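PDB 1RE5: 3-carboxy-cis,cis-muconate cycloisomerase from Pseudomonas putida, which belongs to the fumarase/aspartase superfamily of largely helical, homotetrameric enzymes. Local coordinates for residues S20-L25 with C57-Y62. Sequence-based numbering, arbitrary orientation.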
loop_
_atom_site.group_PDB
_atom_site.type_symbol
_atom_site.label_atom_id
_atom_site.label_comp_id
_atom_site.label_asym_id
_atom_site.label_seq_id
_atom_site.Cartn_x
_atom_site.Cartn_y
_atom_site.Cartn_z
ATOM N N SER D 20 4.289 23.175 -9.025
ATOM C CA SER D 20 5.496 23.842 -8.569
ATOM C C SER D 20 4.991 24.807 -7.522
ATOM O O SER D 20 3.776 24.982 -7.369
ATOM C CB SER D 20 6.122 24.621 -9.720
ATOM O OG SER D 20 5.180 25.532 -10.270
ATOM N N ASP D 21 5.900 25.439 -6.795
ATOM C CA ASP D 21 5.458 26.393 -5.791
ATOM C C ASP D 21 4.647 27.501 -6.452
ATOM O O ASP D 21 3.596 27.908 -5.954
ATOM C CB ASP D 21 6.658 26.984 -5.076
ATOM C CG ASP D 21 7.382 25.961 -4.257
ATOM O OD1 ASP D 21 6.692 25.256 -3.480
ATOM O OD2 ASP D 21 8.623 25.866 -4.389
ATOM N N ARG D 22 5.137 27.969 -7.590
ATOM C CA ARG D 22 4.476 29.029 -8.320
ATOM C C ARG D 22 3.045 28.627 -8.648
ATOM O O ARG D 22 2.114 29.411 -8.449
ATOM C CB ARG D 22 5.247 29.313 -9.604
ATOM C CG ARG D 22 4.793 30.546 -10.376
ATOM C CD ARG D 22 4.486 30.166 -11.812
ATOM N NE ARG D 22 3.136 29.618 -11.947
ATOM C CZ ARG D 22 2.816 28.586 -12.723
ATOM N NH1 ARG D 22 3.748 27.974 -13.434
ATOM N NH2 ARG D 22 1.555 28.178 -12.805
ATOM N N GLY D 23 2.869 27.403 -9.140
ATOM C CA GLY D 23 1.541 26.930 -9.499
ATOM C C GLY D 23 0.614 26.815 -8.310
ATOM O O GLY D 23 -0.575 27.131 -8.385
ATOM N N ARG D 24 1.168 26.357 -7.199
ATOM C CA ARG D 24 0.396 26.196 -5.978
ATOM C C ARG D 24 -0.082 27.576 -5.495
ATOM O O ARG D 24 -1.275 27.783 -5.243
ATOM C CB ARG D 24 1.274 25.518 -4.923
ATOM C CG ARG D 24 0.598 25.266 -3.611
ATOM C CD ARG D 24 1.363 24.211 -2.853
ATOM N NE ARG D 24 0.712 22.904 -2.930
ATOM C CZ ARG D 24 1.333 21.755 -2.690
ATOM N NH1 ARG D 24 2.620 21.752 -2.370
ATOM N NH2 ARG D 24 0.664 20.615 -2.748
ATOM N N LEU D 25 0.865 28.508 -5.381
ATOM C CA LEU D 25 0.581 29.870 -4.960
ATOM C C LEU D 25 -0.459 30.500 -5.880
ATOM O O LEU D 25 -1.478 31.013 -5.421
ATOM C CB LEU D 25 1.865 30.706 -4.990
ATOM C CG LEU D 25 2.620 30.967 -3.682
ATOM C CD1 LEU D 25 2.225 29.973 -2.584
ATOM C CD2 LEU D 25 4.098 30.894 -3.961
ATOM N N CYS D 57 -2.481 39.624 -6.689
ATOM C CA CYS D 57 -2.670 38.185 -6.848
ATOM C C CYS D 57 -1.825 37.586 -7.980
ATOM O O CYS D 57 -2.345 36.966 -8.910
ATOM C CB CYS D 57 -4.155 37.870 -7.065
ATOM S SG CYS D 57 -5.160 38.043 -5.559
ATOM N N GLN D 58 -0.515 37.789 -7.882
ATOM C CA GLN D 58 0.438 37.269 -8.847
ATOM C C GLN D 58 1.543 36.557 -8.037
ATOM O O GLN D 58 2.213 37.170 -7.204
ATOM C CB GLN D 58 1.013 38.417 -9.687
ATOM N N ALA D 59 1.710 35.257 -8.274
ATOM C CA ALA D 59 2.701 34.448 -7.554
ATOM C C ALA D 59 4.099 35.042 -7.513
ATOM O O ALA D 59 4.789 34.957 -6.500
ATOM C CB ALA D 59 2.766 33.043 -8.156
ATOM N N GLU D 60 4.514 35.638 -8.619
ATOM C CA GLU D 60 5.840 36.236 -8.739
ATOM C C GLU D 60 6.180 37.215 -7.614
ATOM O O GLU D 60 7.337 37.325 -7.196
ATOM C CB GLU D 60 5.949 36.966 -10.081
ATOM C CG GLU D 60 5.620 36.112 -11.318
ATOM C CD GLU D 60 4.179 35.570 -11.335
ATOM O OE1 GLU D 60 3.235 36.364 -11.106
ATOM O OE2 GLU D 60 3.991 34.351 -11.591
ATOM N N ARG D 61 5.171 37.923 -7.117
ATOM C CA ARG D 61 5.373 38.926 -6.073
ATOM C C ARG D 61 5.670 38.391 -4.675
ATOM O O ARG D 61 5.899 39.178 -3.753
ATOM C CB ARG D 61 4.149 39.866 -6.020
ATOM N N TYR D 62 5.689 37.072 -4.507
ATOM C CA TYR D 62 5.919 36.511 -3.179
ATOM C C TYR D 62 7.178 35.684 -2.988
ATOM O O TYR D 62 7.732 35.141 -3.937
ATOM C CB TYR D 62 4.692 35.711 -2.759
ATOM C CG TYR D 62 3.445 36.553 -2.786
ATOM C CD1 TYR D 62 2.669 36.658 -3.942
ATOM C CD2 TYR D 62 3.062 37.289 -1.662
ATOM C CE1 TYR D 62 1.539 37.474 -3.976
ATOM C CE2 TYR D 62 1.939 38.112 -1.687
ATOM C CZ TYR D 62 1.185 38.198 -2.842
ATOM O OH TYR D 62 0.080 39.014 -2.841
#
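Leu25 and Ala59 bring the two backbones closest, their CA atoms 5.7 Å apart, where the first turn of helix 21-40 meets the short 3-10 turn 59-61 in the loop between helices 47-56 and 64-74. The fold is the mainly helical one of the fumarase/aspartase superfamily, and the centre of the contact lies about 27 Å from the centre of the chain. It illustrates how a methyl group can seat a loop on a helix: Ala59 CB points at the helix and rests on two residues about one turn apart. It meets Leu25 CB at 4.0 Å, an apolar contact, and lies 3.7 Å from Arg22 O and 3.9 Å from Arg22 CG. The loop backbone is anchored a little further along the same helix, where Gln26 accepts from Ala59 N and donates to Cys57 O. Leu25 also packs on Leu5 of a second subunit, which places this helical turn near a subunit interface.

At the exposed border, Arg22 and Glu60 run side by side and point the same way. Arg22 CG stands anti to the backbone N (chi1 -171°), which carries the chain out past the Ala59 methyl before it bends twice and gives its NH1 to a salt bridge with Glu17. Glu60 starts away from the helix but folds back at chi2 (61°), bringing its carboxylate alongside. Guanidinium and carboxylate planes differ by 28°. The charged atoms are not in contact, with Arg22 NE 4.8 Å from Glu60 OE2, so any attraction between them is probably weak; the touch itself is Arg22 CG against Glu60 OE2 at 4.1 Å.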